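Long-range contacts in DNA polymerase sliding clamp 2 (Thermococcus kodakarensis, PDB 3LX2), which forms a homotrimeric ring that encircles DNA and probably tethers the DNA polymerase and other proteins to it as a moving platform during replication: residues A[12-17]-A[75-80]; A[81-86]-A[101-106]; A[20-25]-A[205-210]; A[69-74]-A[113-118]; A[55-60]-A[233-238]. All coordinates share one frame; numbering follows the deposited sequence.

Interaction 1: residues A[12-17]-A[75-80]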
# COMPACT_ATOMS: atom_id res chain seq x y z
N GLU A 12 11.65 14.44 -8.55
CA GLU A 12 11.19 15.81 -8.33
C GLU A 12 10.31 16.23 -9.48
O GLU A 12 9.17 16.60 -9.26
CB GLU A 12 12.32 16.80 -8.12
CG GLU A 12 12.42 17.23 -6.68
CD GLU A 12 13.71 17.97 -6.36
OE1 GLU A 12 14.31 18.60 -7.27
OE2 GLU A 12 14.13 17.92 -5.19
N PHE A 13 10.78 16.10 -10.71
CA PHE A 13 9.97 16.57 -11.86
C PHE A 13 8.66 15.83 -12.03
O PHE A 13 7.66 16.41 -12.47
CB PHE A 13 10.75 16.41 -13.14
CG PHE A 13 10.50 17.45 -14.14
CD1 PHE A 13 9.59 17.24 -15.15
CD2 PHE A 13 11.22 18.65 -14.12
CE1 PHE A 13 9.36 18.20 -16.15
CE2 PHE A 13 10.97 19.66 -15.14
CZ PHE A 13 10.02 19.41 -16.15
N GLU A 14 8.66 14.53 -11.72
CA GLU A 14 7.43 13.71 -11.70
C GLU A 14 6.35 14.42 -10.87
O GLU A 14 5.18 14.37 -11.18
CB GLU A 14 7.74 12.37 -11.05
CG GLU A 14 6.60 11.34 -10.99
CD GLU A 14 5.66 11.60 -9.83
OE1 GLU A 14 6.08 12.27 -8.88
OE2 GLU A 14 4.48 11.19 -9.88
N SER A 15 6.78 15.06 -9.81
CA SER A 15 5.91 15.52 -8.82
C SER A 15 5.25 16.87 -9.21
O SER A 15 4.08 17.13 -8.92
CB SER A 15 6.70 15.55 -7.50
OG SER A 15 6.34 16.74 -6.86
N LEU A 16 5.98 17.69 -9.93
CA LEU A 16 5.38 18.79 -10.66
C LEU A 16 4.41 18.31 -11.73
O LEU A 16 3.33 18.89 -11.94
CB LEU A 16 6.47 19.54 -11.36
CG LEU A 16 6.03 20.76 -12.14
CD1 LEU A 16 5.62 21.88 -11.19
CD2 LEU A 16 7.22 21.18 -13.05
N ILE A 17 4.78 17.26 -12.45
CA ILE A 17 3.88 16.87 -13.53
C ILE A 17 2.59 16.31 -12.95
O ILE A 17 1.50 16.52 -13.55
CB ILE A 17 4.56 15.94 -14.56
CG1 ILE A 17 5.71 16.69 -15.25
CG2 ILE A 17 3.63 15.49 -15.62
CD1 ILE A 17 5.32 17.97 -15.79
N ARG A 75 0.34 11.10 -20.53
CA ARG A 75 1.28 10.16 -21.19
C ARG A 75 2.69 10.33 -20.57
O ARG A 75 3.39 9.35 -20.27
CB ARG A 75 1.37 10.45 -22.67
CG ARG A 75 0.72 9.44 -23.59
CD ARG A 75 1.16 9.80 -25.02
NE ARG A 75 1.52 8.58 -25.74
CZ ARG A 75 1.07 8.22 -26.93
NH1 ARG A 75 0.24 8.99 -27.62
NH2 ARG A 75 1.50 7.07 -27.45
N PHE A 76 3.05 11.58 -20.40
CA PHE A 76 4.32 12.01 -19.91
C PHE A 76 4.44 11.61 -18.47
O PHE A 76 5.50 11.22 -18.03
CB PHE A 76 4.35 13.52 -19.98
CG PHE A 76 5.68 14.13 -19.66
CD1 PHE A 76 6.86 13.49 -20.03
CD2 PHE A 76 5.75 15.35 -19.02
CE1 PHE A 76 8.10 14.06 -19.76
CE2 PHE A 76 6.99 15.93 -18.72
CZ PHE A 76 8.18 15.27 -19.10
N LEU A 77 3.34 11.70 -17.75
CA LEU A 77 3.36 11.40 -16.32
C LEU A 77 3.65 9.93 -16.09
O LEU A 77 4.43 9.59 -15.19
CB LEU A 77 2.05 11.79 -15.62
CG LEU A 77 1.97 11.40 -14.13
CD1 LEU A 77 3.08 12.06 -13.33
CD2 LEU A 77 0.58 11.78 -13.59
N LYS A 78 3.06 9.07 -16.92
CA LYS A 78 3.38 7.62 -16.81
C LYS A 78 4.87 7.29 -16.99
O LYS A 78 5.39 6.45 -16.26
CB LYS A 78 2.52 6.75 -17.73
CG LYS A 78 1.06 6.82 -17.34
CD LYS A 78 0.17 6.06 -18.34
CE LYS A 78 -1.18 5.71 -17.68
NZ LYS A 78 -1.87 4.58 -18.42
N VAL A 79 5.53 7.95 -17.93
CA VAL A 79 6.95 7.78 -18.13
C VAL A 79 7.64 8.20 -16.87
O VAL A 79 8.52 7.48 -16.36
CB VAL A 79 7.49 8.65 -19.23
CG1 VAL A 79 8.98 8.65 -19.21
CG2 VAL A 79 6.95 8.18 -20.61
N LEU A 80 7.25 9.36 -16.34
CA LEU A 80 7.96 9.91 -15.21
C LEU A 80 7.78 9.05 -13.95
O LEU A 80 8.63 9.02 -13.06
CB LEU A 80 7.59 11.38 -14.97
CG LEU A 80 8.03 12.35 -16.08
CD1 LEU A 80 7.46 13.68 -15.75
CD2 LEU A 80 9.56 12.43 -16.16
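In the N-terminal domain of the PCNA fold, segments 12-17 of helix 10-21 and 75-80 of helix 73-80 pack nearly antiparallel. The axes of these segments are 9.4 Å apart and cross at -152°. I17 sits at the centre. CG1 of I17 reaches CD1 of L80 at 3.5 Å and CE2 of F76 at 3.8 Å. CG2 of I17, anti to the backbone N, meets CB of L77 at 4.0 Å as the two side chains slide past each other. E14 borders the contact on a partly exposed side. Its chain bends at chi2 (-81°), so that CG of E14 lies 3.7 Å from O of L80 and OE2 of E14 lies 3.8 Å from CD1 of L77. Methyl CD1 of L80 lies over the rim of one face of F76 and at the edge of F13. The two rings meet edge to edge, with CE1 of F13 4.2 Å from CE2 of F76. No hydrogen bond spans the pair. Further out, L89 of strand 88-93 touches F13 and L80, and F71 meets the F76 ring edge-to-face.

Interaction 2: residues A[81-86]-A[101-106]. With SO4 (sulfate ion), chain E.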
# COMPACT_ATOMS: atom_id res chain seq x y z
N LYS A 81 6.68 8.30 -13.90
CA LYS A 81 6.43 7.47 -12.75
C LYS A 81 7.34 6.25 -12.79
O LYS A 81 7.45 5.54 -11.81
CB LYS A 81 4.94 7.09 -12.66
CG LYS A 81 4.03 8.21 -12.05
CD LYS A 81 2.55 7.87 -12.16
CE LYS A 81 1.73 8.28 -10.95
NZ LYS A 81 2.07 7.34 -9.78
N LEU A 82 8.02 6.02 -13.90
CA LEU A 82 9.04 4.94 -13.88
C LEU A 82 10.35 5.32 -13.23
O LEU A 82 11.15 4.43 -12.94
CB LEU A 82 9.35 4.38 -15.26
CG LEU A 82 8.16 3.96 -16.14
CD1 LEU A 82 8.75 3.77 -17.52
CD2 LEU A 82 7.40 2.72 -15.70
N ALA A 83 10.56 6.62 -12.97
CA ALA A 83 11.86 7.09 -12.45
C ALA A 83 12.18 6.41 -11.13
O ALA A 83 11.34 6.36 -10.27
CB ALA A 83 11.85 8.51 -12.25
N ARG A 84 13.40 5.92 -10.94
CA ARG A 84 13.79 5.47 -9.61
C ARG A 84 14.52 6.61 -8.87
O ARG A 84 14.81 7.67 -9.46
CB ARG A 84 14.61 4.19 -9.68
CG ARG A 84 13.75 2.90 -10.01
CD ARG A 84 14.21 1.67 -9.15
NE ARG A 84 15.62 1.33 -9.37
CZ ARG A 84 16.43 0.82 -8.45
NH1 ARG A 84 16.00 0.58 -7.20
NH2 ARG A 84 17.70 0.55 -8.77
N SER A 85 14.79 6.40 -7.59
CA SER A 85 15.53 7.38 -6.81
C SER A 85 16.89 7.66 -7.48
O SER A 85 17.57 6.78 -8.01
CB SER A 85 15.72 6.87 -5.37
OG SER A 85 16.15 5.49 -5.40
N ARG A 86 17.27 8.92 -7.49
CA ARG A 86 18.47 9.34 -8.17
C ARG A 86 18.50 9.20 -9.70
O ARG A 86 19.51 9.52 -10.26
CB ARG A 86 19.70 8.68 -7.50
CG ARG A 86 19.83 9.02 -5.98
CD ARG A 86 20.72 8.04 -5.12
NE ARG A 86 20.12 6.73 -4.77
CZ ARG A 86 20.34 5.58 -5.43
NH1 ARG A 86 21.14 5.56 -6.48
NH2 ARG A 86 19.78 4.43 -5.03
N VAL A 101 12.40 11.63 -24.23
CA VAL A 101 12.51 11.64 -22.77
C VAL A 101 13.41 10.52 -22.29
O VAL A 101 13.20 9.33 -22.57
CB VAL A 101 11.12 11.40 -22.09
CG1 VAL A 101 11.21 11.50 -20.53
CG2 VAL A 101 10.07 12.32 -22.65
N GLY A 102 14.44 10.88 -21.54
CA GLY A 102 15.35 9.88 -21.07
C GLY A 102 15.38 9.77 -19.58
O GLY A 102 15.25 10.76 -18.88
N LEU A 103 15.57 8.55 -19.09
CA LEU A 103 15.67 8.30 -17.64
C LEU A 103 17.00 7.61 -17.41
O LEU A 103 17.20 6.48 -17.87
CB LEU A 103 14.51 7.44 -17.14
CG LEU A 103 13.08 8.02 -17.23
CD1 LEU A 103 12.04 6.98 -16.71
CD2 LEU A 103 12.92 9.26 -16.41
N LEU A 104 17.94 8.28 -16.77
CA LEU A 104 19.29 7.75 -16.73
C LEU A 104 19.65 7.30 -15.32
O LEU A 104 19.71 8.11 -14.40
CB LEU A 104 20.32 8.77 -17.28
CG LEU A 104 19.92 9.59 -18.54
CD1 LEU A 104 21.11 10.28 -19.17
CD2 LEU A 104 19.22 8.80 -19.60
N GLY A 105 19.84 5.98 -15.16
CA GLY A 105 20.21 5.41 -13.86
C GLY A 105 21.20 4.26 -14.02
O GLY A 105 22.21 4.40 -14.70
N ASP A 106 20.93 3.12 -13.36
CA ASP A 106 21.73 1.91 -13.64
C ASP A 106 21.56 1.43 -15.09
O ASP A 106 22.51 0.92 -15.69
CB ASP A 106 21.37 0.81 -12.64
CG ASP A 106 21.68 1.22 -11.19
OD1 ASP A 106 22.65 2.01 -10.98
OD2 ASP A 106 20.95 0.76 -10.28
S SO4 E . 15.68 11.71 -5.89
O1 SO4 E . 15.00 12.88 -6.38
O2 SO4 E . 15.44 10.55 -6.75
O3 SO4 E . 17.09 12.11 -5.95
O4 SO4 E . 15.25 11.37 -4.51
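One salt bridge carries the charge in this contact: NH2 of R84 stands 3.6 Å from OD2 of D106. The carboxylate oxygen lies at the edge of the guanidinium and in its plane, but the two flat groups are turned 58° apart. R84 reaches it by bending at chi2 and at chi3 (-59°). No hydrogen bond joins the segments.

The rest is apolar and slight. Segment 81-86 is the loop between helix 73-80 and strand 88-93. It runs obliquely by strand 98-104 in the N-terminal domain of the PCNA subunit. The side chain of L103 sets out toward the loop. CD1 of L103 touches CB of L82 at 4.0 Å and lies equally far from the backbone N of A83. CD2 of L103 is 4.4 Å from CB of A83. A10 of helix 10-21 also touches A83 and L103.

A sulfate, probably from the crystallisation liquor, sits beside the loop. R86 has a positive phi (66°), and its backbone N gives a hydrogen bond of 2.6 Å to O2 of the sulfate. S9 OG binds the same ion.

The contact borders the second subunit. L82 packs on L150 of that subunit, and R84 comes close to R143 of that subunit, a like charge. D106 may offset some of this positive charge. Between two exposed groups and with no hydrogen bond, the attraction is probably modest.

Interaction 3: residues A[20-25]-A[205-210]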
# COMPACT_ATOMS: atom_id res chain seq x y z
N LEU A 20 0.09 18.96 -12.26
CA LEU A 20 -0.51 19.51 -13.47
C LEU A 20 -1.56 18.60 -14.05
O LEU A 20 -2.64 19.05 -14.46
CB LEU A 20 0.54 19.89 -14.52
CG LEU A 20 1.63 20.83 -14.01
CD1 LEU A 20 2.64 21.28 -15.13
CD2 LEU A 20 1.02 22.03 -13.33
N GLU A 21 -1.26 17.31 -14.07
CA GLU A 21 -2.15 16.35 -14.74
C GLU A 21 -3.50 16.33 -14.04
O GLU A 21 -4.51 15.89 -14.61
CB GLU A 21 -1.52 14.96 -14.73
CG GLU A 21 -2.20 13.89 -15.61
CD GLU A 21 -3.35 13.25 -14.93
OE1 GLU A 21 -3.27 13.09 -13.70
OE2 GLU A 21 -4.37 12.92 -15.58
N LYS A 22 -3.54 16.79 -12.80
CA LYS A 22 -4.78 16.73 -12.04
C LYS A 22 -5.79 17.68 -12.66
O LYS A 22 -6.94 17.40 -12.57
CB LYS A 22 -4.57 17.09 -10.56
CG LYS A 22 -3.87 15.98 -9.74
CD LYS A 22 -4.64 14.66 -9.88
CE LYS A 22 -3.87 13.49 -9.32
NZ LYS A 22 -3.82 13.62 -7.85
N PHE A 23 -5.33 18.75 -13.31
CA PHE A 23 -6.21 19.81 -13.82
C PHE A 23 -6.33 19.93 -15.30
O PHE A 23 -7.34 20.46 -15.78
CB PHE A 23 -5.76 21.19 -13.30
CG PHE A 23 -5.67 21.25 -11.81
CD1 PHE A 23 -6.84 21.37 -11.04
CD2 PHE A 23 -4.43 21.13 -11.17
CE1 PHE A 23 -6.77 21.41 -9.64
CE2 PHE A 23 -4.36 21.18 -9.77
CZ PHE A 23 -5.55 21.32 -9.01
N PHE A 24 -5.29 19.50 -16.02
CA PHE A 24 -5.19 19.66 -17.46
C PHE A 24 -4.84 18.38 -18.15
O PHE A 24 -4.07 17.59 -17.65
CB PHE A 24 -4.13 20.69 -17.81
CG PHE A 24 -4.10 21.85 -16.88
CD1 PHE A 24 -5.10 22.83 -16.94
CD2 PHE A 24 -3.12 21.96 -15.93
CE1 PHE A 24 -5.08 23.92 -16.06
CE2 PHE A 24 -3.10 23.01 -15.06
CZ PHE A 24 -4.08 24.00 -15.11
N ASP A 25 -5.40 18.19 -19.34
CA ASP A 25 -5.18 16.97 -20.09
C ASP A 25 -3.85 17.10 -20.85
O ASP A 25 -3.17 16.11 -21.10
CB ASP A 25 -6.35 16.73 -21.07
CG ASP A 25 -7.72 16.75 -20.36
OD1 ASP A 25 -7.91 16.02 -19.36
OD2 ASP A 25 -8.64 17.49 -20.80
N LEU A 205 -7.75 22.34 -3.91
CA LEU A 205 -6.58 22.62 -3.08
C LEU A 205 -5.76 21.38 -2.73
O LEU A 205 -4.50 21.38 -2.69
CB LEU A 205 -6.98 23.37 -1.80
CG LEU A 205 -7.86 24.65 -1.89
CD1 LEU A 205 -7.75 25.43 -0.65
CD2 LEU A 205 -7.53 25.57 -3.04
N GLU A 206 -6.49 20.30 -2.47
CA GLU A 206 -5.93 19.04 -2.07
C GLU A 206 -5.10 18.46 -3.23
O GLU A 206 -4.09 17.80 -3.00
CB GLU A 206 -7.08 18.10 -1.67
CG GLU A 206 -6.77 16.60 -1.82
CD GLU A 206 -7.85 15.70 -1.18
OE1 GLU A 206 -9.00 15.66 -1.73
OE2 GLU A 206 -7.50 15.07 -0.13
N ASP A 207 -5.56 18.66 -4.45
CA ASP A 207 -4.82 18.23 -5.62
C ASP A 207 -3.58 19.09 -5.89
O ASP A 207 -2.56 18.59 -6.38
CB ASP A 207 -5.71 18.19 -6.87
CG ASP A 207 -6.55 16.91 -6.97
OD1 ASP A 207 -6.25 15.90 -6.30
OD2 ASP A 207 -7.51 16.91 -7.77
N ILE A 208 -3.65 20.36 -5.53
CA ILE A 208 -2.51 21.27 -5.66
C ILE A 208 -1.40 20.86 -4.68
O ILE A 208 -0.26 20.79 -5.08
CB ILE A 208 -2.94 22.75 -5.43
CG1 ILE A 208 -3.91 23.21 -6.53
CG2 ILE A 208 -1.71 23.69 -5.27
CD1 ILE A 208 -4.46 24.66 -6.38
N LEU A 209 -1.75 20.60 -3.41
CA LEU A 209 -0.83 20.36 -2.28
C LEU A 209 -0.30 18.94 -2.15
O LEU A 209 0.57 18.68 -1.34
CB LEU A 209 -1.52 20.74 -0.94
CG LEU A 209 -2.07 22.18 -0.75
CD1 LEU A 209 -3.10 22.32 0.42
CD2 LEU A 209 -0.95 23.28 -0.69
N ARG A 210 -0.81 18.00 -2.92
CA ARG A 210 -0.41 16.59 -2.71
C ARG A 210 1.03 16.24 -3.04
O ARG A 210 1.62 15.46 -2.32
CB ARG A 210 -1.35 15.64 -3.41
CG ARG A 210 -1.11 14.16 -3.09
CD ARG A 210 -2.15 13.26 -3.84
NE ARG A 210 -3.44 13.27 -3.17
CZ ARG A 210 -4.56 13.81 -3.64
NH1 ARG A 210 -4.59 14.43 -4.82
NH2 ARG A 210 -5.68 13.72 -2.92
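Helix 10-21 with the residues that follow it meets helix 202-209 here, across the boundary between the N-terminal and C-terminal domains of the PCNA subunit. The contact has an apolar half and a charged half.

F23 makes the apolar half. Its ring tip, CZ of F23, reaches CG1 of I208 at 3.5 Å and CB of D207 at 3.8 Å. The F23 and I208 side chains cross at about a right angle. The backbone N atoms of F23 and F24 both bond to O of L20, which holds this turn of chain in place. V47 of strand 47-54 touches F23, and F242 of strand 238-244 touches I208.

K22, E206, D207 and R210 form a salt-bridge network. The K22 chain bends at chi2 (-55°) and again at chi4 and lies across the D207 carboxylate. NZ of K22 ends 3.7 Å from OD1 of D207, a long salt bridge. The same OD1 of D207 takes a 2.7 Å hydrogen bond from NH1 of R210 through its anti lone pair, with the oxygen in the guanidinium plane. OE2 of E206 forms a salt bridge with NH2 of R210, and OE1 of E206 forms one with K149.

NZ of K22 and NH1 of R210 are two donors only 3.2 Å apart. This repulsion is probably offset by the shared OD1, so D207 is likely to stay ionised.

Interaction 4: residues A[69-74]-A[113-118]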
# COMPACT_ATOMS: atom_id res chain seq x y z
N ILE A 69 6.32 23.65 -27.02
CA ILE A 69 5.91 22.26 -27.26
C ILE A 69 4.70 21.92 -26.42
O ILE A 69 4.46 22.52 -25.36
CB ILE A 69 7.02 21.25 -26.94
CG1 ILE A 69 7.67 21.57 -25.60
CG2 ILE A 69 8.04 21.19 -28.09
CD1 ILE A 69 8.67 20.54 -25.15
N ALA A 70 3.94 20.94 -26.87
CA ALA A 70 2.72 20.58 -26.23
C ALA A 70 2.58 19.06 -26.28
O ALA A 70 2.93 18.43 -27.27
CB ALA A 70 1.51 21.27 -26.94
N PHE A 71 2.07 18.47 -25.21
CA PHE A 71 2.00 17.02 -25.18
C PHE A 71 1.01 16.53 -24.14
O PHE A 71 0.55 17.29 -23.30
CB PHE A 71 3.39 16.41 -24.93
CG PHE A 71 4.14 17.13 -23.86
CD1 PHE A 71 3.99 16.75 -22.54
CD2 PHE A 71 4.93 18.22 -24.18
CE1 PHE A 71 4.65 17.45 -21.55
CE2 PHE A 71 5.59 18.91 -23.19
CZ PHE A 71 5.46 18.52 -21.87
N ASP A 72 0.69 15.25 -24.21
CA ASP A 72 -0.33 14.74 -23.34
C ASP A 72 0.22 14.55 -21.90
O ASP A 72 1.22 13.85 -21.69
CB ASP A 72 -0.92 13.49 -23.92
CG ASP A 72 -2.16 13.13 -23.24
OD1 ASP A 72 -3.09 13.95 -23.20
OD2 ASP A 72 -2.21 12.03 -22.72
N LEU A 73 -0.42 15.21 -20.92
CA LEU A 73 0.14 15.26 -19.59
C LEU A 73 0.17 13.85 -18.99
O LEU A 73 1.17 13.40 -18.44
CB LEU A 73 -0.57 16.30 -18.71
CG LEU A 73 -0.03 17.73 -18.59
CD1 LEU A 73 -1.06 18.78 -18.06
CD2 LEU A 73 1.23 17.81 -17.73
N LYS A 74 -0.93 13.13 -19.15
CA LYS A 74 -1.02 11.82 -18.61
C LYS A 74 -0.05 10.87 -19.28
O LYS A 74 0.33 9.90 -18.67
CB LYS A 74 -2.46 11.29 -18.71
CG LYS A 74 -2.61 9.87 -18.21
CD LYS A 74 -4.01 9.24 -18.45
CE LYS A 74 -5.09 9.85 -17.56
NZ LYS A 74 -5.75 10.99 -18.24
N LEU A 113 7.74 10.68 -27.35
CA LEU A 113 6.31 10.99 -27.23
C LEU A 113 5.86 11.96 -28.30
O LEU A 113 6.55 12.95 -28.55
CB LEU A 113 5.98 11.57 -25.85
CG LEU A 113 6.65 11.02 -24.61
CD1 LEU A 113 6.38 12.03 -23.47
CD2 LEU A 113 6.21 9.59 -24.23
N PRO A 114 4.69 11.71 -28.90
CA PRO A 114 4.23 12.55 -30.03
C PRO A 114 3.81 13.89 -29.52
O PRO A 114 3.13 13.98 -28.51
CB PRO A 114 3.03 11.78 -30.56
CG PRO A 114 2.44 11.12 -29.30
CD PRO A 114 3.64 10.79 -28.43
N LEU A 115 4.25 14.93 -30.18
CA LEU A 115 3.90 16.28 -29.81
C LEU A 115 2.57 16.62 -30.42
O LEU A 115 2.14 15.97 -31.37
CB LEU A 115 4.94 17.24 -30.35
CG LEU A 115 6.28 17.06 -29.64
CD1 LEU A 115 7.36 17.84 -30.34
CD2 LEU A 115 6.10 17.48 -28.18
N ILE A 116 1.91 17.63 -29.87
CA ILE A 116 0.65 18.07 -30.45
C ILE A 116 0.59 19.57 -30.69
O ILE A 116 1.50 20.29 -30.30
CB ILE A 116 -0.61 17.56 -29.68
CG1 ILE A 116 -0.77 18.30 -28.36
CG2 ILE A 116 -0.59 16.01 -29.55
CD1 ILE A 116 -1.67 17.61 -27.39
N ASP A 117 -0.50 19.99 -31.34
CA ASP A 117 -0.83 21.41 -31.60
C ASP A 117 -0.52 22.30 -30.41
O ASP A 117 -1.15 22.18 -29.36
CB ASP A 117 -2.32 21.55 -32.02
CG ASP A 117 -2.61 22.88 -32.78
OD1 ASP A 117 -1.72 23.76 -32.84
OD2 ASP A 117 -3.74 23.06 -33.33
N ALA A 118 0.44 23.21 -30.59
CA ALA A 118 0.92 24.12 -29.51
C ALA A 118 0.25 25.53 -29.45
O ALA A 118 0.84 26.47 -28.91
CB ALA A 118 2.45 24.24 -29.60
O HOH W 1 1.35 13.80 -26.34
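Strands 67-72 and 108-114 of the PCNA fold, each outermost in its sheet within this chain, come together here. After P114 the chain turns along strand 67-72, and each side fits a bump into a hollow of the other. Segment 113-118 leads from strand 108-114 toward the link between the two domains, consistent with the start of the interdomain connecting loop of PCNA.

The first bump is methyl CD2 of L115. It fits a hollow formed by I69, A70 and F71. CD2 of L115 lies 3.4 Å from O of A70, 4.1 Å from CB of I69 and 4.2 Å from CD2 of the F71 ring. That ring also meets F76 and F29 edge-to-face. The second bump is the small CB of A70. CB of A70 sits against O of I116 at 3.5 Å and O of D117 at 3.7 Å, with CG1 of I116 and CB of A118 beside it. CG1 of I116 takes the crowded position between its own backbone N and carbonyl carbon (chi1 73°).

One direct hydrogen bond ties the two backbones. N of I116 gives it to O of A70 at 2.9 Å. It is fairly straight at the hydrogen (162°), but the donor stands 40° above the carbonyl plane.

P114 also packs on D172 of the second subunit. Past F71 a water spans the chains: it accepts from N of D72, the N-cap residue of helix 73-80, at 2.7 Å and donates to O of P114 at 2.8 Å.

Interaction 5: residues A[55-60]-A[233-238]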
# COMPACT_ATOMS: atom_id res chain seq x y z
N GLU A 55 16.67 28.39 -16.44
CA GLU A 55 17.75 27.47 -16.81
C GLU A 55 18.68 27.11 -15.70
O GLU A 55 19.15 25.97 -15.66
CB GLU A 55 18.58 28.06 -17.91
CG GLU A 55 19.36 29.27 -17.46
CD GLU A 55 20.19 29.84 -18.56
OE1 GLU A 55 20.74 29.07 -19.37
OE2 GLU A 55 20.27 31.07 -18.63
N MET A 56 18.96 28.03 -14.78
CA MET A 56 19.88 27.68 -13.66
C MET A 56 19.48 26.42 -12.82
O MET A 56 20.32 25.83 -12.12
CB MET A 56 20.14 28.88 -12.73
CG MET A 56 19.08 29.10 -11.67
SD MET A 56 19.54 30.39 -10.44
CE MET A 56 19.53 31.76 -11.64
N LEU A 57 18.20 26.01 -12.90
CA LEU A 57 17.70 24.84 -12.16
C LEU A 57 18.19 23.51 -12.71
O LEU A 57 18.17 22.48 -12.03
CB LEU A 57 16.15 24.87 -12.17
CG LEU A 57 15.50 25.72 -11.08
CD1 LEU A 57 14.05 25.78 -11.38
CD2 LEU A 57 15.74 24.99 -9.78
N PHE A 58 18.66 23.55 -13.95
CA PHE A 58 18.96 22.35 -14.73
C PHE A 58 20.46 22.03 -14.78
O PHE A 58 21.22 22.95 -14.97
CB PHE A 58 18.37 22.55 -16.15
CG PHE A 58 16.87 22.71 -16.15
CD1 PHE A 58 16.03 21.60 -16.26
CD2 PHE A 58 16.27 23.97 -15.98
CE1 PHE A 58 14.60 21.75 -16.24
CE2 PHE A 58 14.85 24.13 -15.95
CZ PHE A 58 14.02 23.01 -16.07
N SER A 59 20.89 20.76 -14.60
CA SER A 59 22.32 20.43 -14.76
C SER A 59 22.93 20.87 -16.10
O SER A 59 24.03 21.39 -16.13
CB SER A 59 22.61 18.96 -14.62
OG SER A 59 21.77 18.36 -13.70
N LYS A 60 22.24 20.59 -17.20
CA LYS A 60 22.66 21.08 -18.53
C LYS A 60 21.43 21.72 -19.15
O LYS A 60 20.35 21.22 -19.11
CB LYS A 60 23.19 19.98 -19.46
CG LYS A 60 24.37 19.13 -18.92
CD LYS A 60 25.72 19.57 -19.45
CE LYS A 60 26.82 19.62 -18.33
NZ LYS A 60 28.27 20.01 -18.80
N MET A 233 7.98 27.95 -4.31
CA MET A 233 9.32 28.20 -4.84
C MET A 233 9.94 26.86 -5.11
O MET A 233 9.80 25.97 -4.30
CB MET A 233 10.14 28.97 -3.84
CG MET A 233 9.62 30.35 -3.60
SD MET A 233 9.11 31.13 -5.14
CE MET A 233 9.18 32.87 -4.64
N VAL A 234 10.55 26.66 -6.28
CA VAL A 234 11.18 25.34 -6.56
C VAL A 234 12.70 25.49 -6.59
O VAL A 234 13.24 26.26 -7.37
CB VAL A 234 10.53 24.53 -7.74
CG1 VAL A 234 9.59 25.40 -8.56
CG2 VAL A 234 11.56 23.80 -8.62
N ARG A 235 13.35 24.82 -5.65
CA ARG A 235 14.78 25.01 -5.36
C ARG A 235 15.23 26.46 -5.36
O ARG A 235 16.27 26.78 -5.96
CB ARG A 235 15.66 24.24 -6.34
CG ARG A 235 15.61 22.73 -6.20
CD ARG A 235 16.47 22.14 -7.29
NE ARG A 235 16.34 20.70 -7.41
CZ ARG A 235 17.10 19.97 -8.21
NH1 ARG A 235 18.02 20.55 -8.97
NH2 ARG A 235 16.93 18.65 -8.26
N ASP A 236 14.46 27.33 -4.71
CA ASP A 236 14.88 28.73 -4.56
C ASP A 236 15.33 29.28 -5.89
O ASP A 236 16.54 29.56 -6.09
CB ASP A 236 16.03 28.85 -3.52
CG ASP A 236 15.62 29.61 -2.24
OD1 ASP A 236 14.63 29.19 -1.57
OD2 ASP A 236 16.30 30.62 -1.89
N ALA A 237 14.36 29.40 -6.80
CA ALA A 237 14.56 29.88 -8.19
C ALA A 237 13.32 29.65 -9.03
O ALA A 237 12.76 30.57 -9.58
CB ALA A 237 15.79 29.24 -8.85
N GLY A 238 12.88 28.41 -9.16
CA GLY A 238 11.57 28.17 -9.81
C GLY A 238 10.39 28.77 -9.04
O GLY A 238 10.45 28.90 -7.83
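Apolar contact does most of the work, and L57 supplies it. L57 lies in the 3-10 turn 55-57, after strand 47-54 of the N-terminal domain. Its CG lies anti to the carbonyl carbon (chi1 -85°), which sends both methyls into the turn 234-238 of the C-terminal domain. CD2 of L57 meets CB of R235 at 3.5 Å. CD1 of L57 lies 3.6 Å from N of G238 and 4.2 Å from CG2 of V234. CB of A237 closes over CG of L57, and SD of M56 touches CB of A237 at 4.2 Å.

Polar contact between the segments is slight, and no hydrogen bond crosses. NH1 of R235 comes within 3.6 Å of O of L57. The extended R235 chain carries NH2 on to salt bridges with E12 and D8.

Backbone bonds hold the turn itself. N of V234 bonds to O of G238 at 2.7 Å, and N of G238 to O of V234 at 2.8 Å. A237 and G238 both face V234, a classic beta bulge at the tip of the hairpin of strands 228-234 and 238-244.

How the interactions relate
Interaction 1 is the buried core of the set, apolar and without a hydrogen bond between its helices. Interaction 2 lies at the surface and is thinnest, pairing an arginine-aspartate salt bridge with slight leucine packing. Interactions 3, 4 and 5 are partly buried. Helix 10-21 serves interactions 1 and 3, and helix 73-80 serves 1 and 4. F76 of interaction 1 packs on L113 of interaction 4 and V101 of interaction 2. Interactions 3 and 5 join the two domains, one by a charged network and a ring, the other by a leucine in a hairpin turn. The R235-E12 salt bridge ties interaction 5 to 1. Only interaction 4 has a hydrogen bond between its own segments.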